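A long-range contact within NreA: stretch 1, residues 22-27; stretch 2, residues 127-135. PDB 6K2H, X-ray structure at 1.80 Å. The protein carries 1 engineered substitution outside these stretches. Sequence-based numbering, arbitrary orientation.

Stretch 1 22-27: EEGYDF
Stretch 2 (127-135) GRPLPKIFD

Stretch 1 leaves a helix and continues as a loop; stretch 2, more than a hundred residues later, is irregular throughout and runs roughly against it, with end-to-end directions 142° apart. The register is loose, with CA-CA separations of 7.1 Å for Gly24 and Pro131, 7.9 Å for Tyr25 and Leu130, and 8.7 Å for Asp26 and Arg128. No backbone-to-backbone hydrogen bond joins the two; the hydrogen bonds run from the Arg128 side chain to a backbone carbonyl and a carboxylate, and 405 Å² is buried in all.

Glu22, helical at phi/psi -62/-33, lies out of reach. Glu23 (-87/-4) sends CB sideways, and its m, m rotamer with chi3 at -37° curls the carboxylate toward stretch 2. There Glu23 OE1 lies 3.2 Å from CZ of Phe134, near the plane of the ring, where the weakly positive CH edge suits a carboxylate oxygen. Phe134 points toward stretch 1 with chi1 at -58° and chi2 at -58°. The carbonyl O of Glu23 also rests 3.6 Å from CG of Pro131.

Gly24 closes the helix in a Schellman motif, with two bonds back into the last turn. Its phi/psi of 87/23 calls for glycine, since a CB would be jammed against the preceding carbonyl O; an ideal CB would also lie 3.7 Å from Pro131 CG. The turn offers Gly24 O to the Arg128 guanidinium: NH2 donates to it at 2.9 Å (146°), and NH1 adds a weak bond to the same O at 3.1 Å (135°).

Tyr25 (-98/146) points CB away, yet at chi1 -79° and chi2 -81° its long ring brings its end back to stretch 2. Tyr25 CE1 meets CD2 of Leu130 at 3.6 Å, a methyl against the ring edge; Leu130 adopts m, t. Tyr25 CZ packs 3.5 Å from CD of Pro131, whose ring is C-gamma exo, so one buried aromatic serves two consecutive apolar residues.

Asp26 (-75/-28) starts sideways, and chi1 -67° with chi2 -22° swings OD1 to 2.9 Å from NH2 of Arg128, a salt bridge whose hydrogen bond has an angle of 147°. Asp26 OD2 is hydrogen-bonded elsewhere in the structure. Arg128 (-67/128) points toward stretch 1 and runs through chi1 -70° and chi2 -173°, then bends at chi3 58°, with chi4 -138°, bringing Asp26 OD1 and Gly24 O near the guanidinium plane. NH2 thus ties the carbonyl of the Schellman glycine to a carboxylate two residues on. Phe27, extended at -146/148 with chi1 t, lies out of reach.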

# COMPACT_ATOMS: atom_id res chain seq x y z
N GLU A 22 -8.40 -2.97 13.04
CA GLU A 22 -9.66 -2.25 13.25
C GLU A 22 -10.43 -2.10 11.98
O GLU A 22 -11.68 -2.13 12.03
CB GLU A 22 -9.43 -0.88 13.80
CG GLU A 22 -9.02 -0.88 15.27
CD GLU A 22 -8.76 0.50 15.81
OE1 GLU A 22 -8.65 0.59 17.06
OE2 GLU A 22 -8.66 1.47 15.00
N GLU A 23 -9.71 -1.96 10.84
CA GLU A 23 -10.40 -1.80 9.56
C GLU A 23 -10.77 -3.07 8.89
O GLU A 23 -11.43 -3.08 7.82
CB GLU A 23 -9.62 -0.86 8.63
CG GLU A 23 -9.51 0.61 9.04
CD GLU A 23 -10.85 1.23 9.47
OE1 GLU A 23 -11.91 0.92 8.88
OE2 GLU A 23 -10.85 1.96 10.47
N GLY A 24 -10.38 -4.20 9.46
CA GLY A 24 -10.78 -5.45 8.98
C GLY A 24 -9.95 -6.06 7.88
O GLY A 24 -10.41 -6.90 7.22
N TYR A 25 -8.70 -5.65 7.78
CA TYR A 25 -7.80 -6.07 6.69
C TYR A 25 -6.88 -7.18 7.03
O TYR A 25 -6.32 -7.25 8.13
CB TYR A 25 -7.07 -4.87 6.07
CG TYR A 25 -7.95 -4.07 5.09
CD1 TYR A 25 -8.14 -4.50 3.76
CD2 TYR A 25 -8.62 -2.97 5.50
CE1 TYR A 25 -8.94 -3.76 2.88
CE2 TYR A 25 -9.42 -2.23 4.65
CZ TYR A 25 -9.58 -2.60 3.36
OH TYR A 25 -10.38 -1.86 2.55
N ASP A 26 -6.60 -8.02 6.04
CA ASP A 26 -5.65 -9.06 6.23
C ASP A 26 -4.21 -8.52 6.22
O ASP A 26 -3.30 -9.16 6.73
CB ASP A 26 -5.78 -10.12 5.15
CG ASP A 26 -7.12 -10.89 5.24
OD1 ASP A 26 -7.72 -10.90 6.37
OD2 ASP A 26 -7.57 -11.43 4.20
N PHE A 27 -4.01 -7.42 5.51
CA PHE A 27 -2.67 -6.88 5.30
C PHE A 27 -2.72 -5.36 5.23
O PHE A 27 -3.70 -4.75 4.70
CB PHE A 27 -2.16 -7.41 3.93
CG PHE A 27 -0.79 -6.90 3.56
CD1 PHE A 27 0.34 -7.35 4.22
CD2 PHE A 27 -0.61 -5.97 2.57
CE1 PHE A 27 1.60 -6.90 3.92
CE2 PHE A 27 0.67 -5.51 2.27
CZ PHE A 27 1.77 -5.97 2.95
N GLY A 127 -9.85 -13.80 -1.20
CA GLY A 127 -11.14 -13.35 -1.79
C GLY A 127 -12.02 -12.57 -0.88
O GLY A 127 -13.19 -12.30 -1.23
N ARG A 128 -11.53 -12.20 0.28
CA ARG A 128 -12.31 -11.38 1.21
C ARG A 128 -12.48 -10.01 0.52
O ARG A 128 -11.52 -9.37 0.09
CB ARG A 128 -11.65 -11.17 2.57
CG ARG A 128 -11.57 -12.40 3.48
CD ARG A 128 -11.05 -12.03 4.88
NE ARG A 128 -11.93 -11.00 5.48
CZ ARG A 128 -11.58 -9.92 6.16
NH1 ARG A 128 -12.55 -9.02 6.54
NH2 ARG A 128 -10.32 -9.67 6.45
N PRO A 129 -13.71 -9.54 0.41
CA PRO A 129 -13.92 -8.18 -0.12
C PRO A 129 -13.39 -7.02 0.75
O PRO A 129 -13.27 -7.12 2.02
CB PRO A 129 -15.45 -8.10 -0.26
CG PRO A 129 -15.87 -9.53 -0.39
CD PRO A 129 -14.99 -10.26 0.59
N LEU A 130 -13.11 -5.92 0.08
CA LEU A 130 -12.78 -4.68 0.73
C LEU A 130 -14.00 -4.28 1.59
O LEU A 130 -15.05 -4.23 1.07
CB LEU A 130 -12.56 -3.60 -0.31
CG LEU A 130 -11.38 -3.79 -1.27
CD1 LEU A 130 -11.40 -2.69 -2.31
CD2 LEU A 130 -10.06 -3.87 -0.54
N PRO A 131 -13.82 -4.00 2.88
CA PRO A 131 -15.03 -3.60 3.61
C PRO A 131 -15.60 -2.28 3.17
O PRO A 131 -16.78 -2.19 3.11
CB PRO A 131 -14.58 -3.57 5.08
CG PRO A 131 -13.40 -4.44 5.16
CD PRO A 131 -12.70 -4.19 3.79
N LYS A 132 -14.74 -1.27 2.95
CA LYS A 132 -15.12 0.12 2.73
C LYS A 132 -13.98 0.89 2.03
O LYS A 132 -12.81 0.68 2.34
CB LYS A 132 -15.38 0.73 4.09
CG LYS A 132 -15.65 2.17 4.10
CD LYS A 132 -15.99 2.64 5.54
CE LYS A 132 -16.59 3.97 5.42
NZ LYS A 132 -17.09 4.43 6.75
N ILE A 133 -14.34 1.76 1.09
CA ILE A 133 -13.36 2.58 0.33
C ILE A 133 -13.24 3.90 1.10
O ILE A 133 -14.26 4.52 1.35
CB ILE A 133 -14.02 2.85 -1.06
CG1 ILE A 133 -14.25 1.51 -1.75
CG2 ILE A 133 -13.20 3.74 -1.96
CD1 ILE A 133 -12.99 0.65 -1.86
N PHE A 134 -12.03 4.31 1.48
CA PHE A 134 -11.77 5.58 2.14
C PHE A 134 -11.27 6.67 1.20
O PHE A 134 -10.48 6.43 0.30
CB PHE A 134 -10.69 5.39 3.21
CG PHE A 134 -11.07 4.39 4.23
CD1 PHE A 134 -12.22 4.56 4.95
CD2 PHE A 134 -10.30 3.26 4.45
CE1 PHE A 134 -12.61 3.63 5.90
CE2 PHE A 134 -10.67 2.32 5.40
CZ PHE A 134 -11.84 2.49 6.11
N ASP A 135 -11.76 7.87 1.50
CA ASP A 135 -11.37 9.14 0.89
C ASP A 135 -10.13 9.67 1.54
O ASP A 135 -9.73 9.16 2.58
CB ASP A 135 -12.45 10.22 1.19
CG ASP A 135 -13.22 10.59 0.02
OD1 ASP A 135 -14.29 11.18 0.23
OD2 ASP A 135 -12.78 10.33 -1.12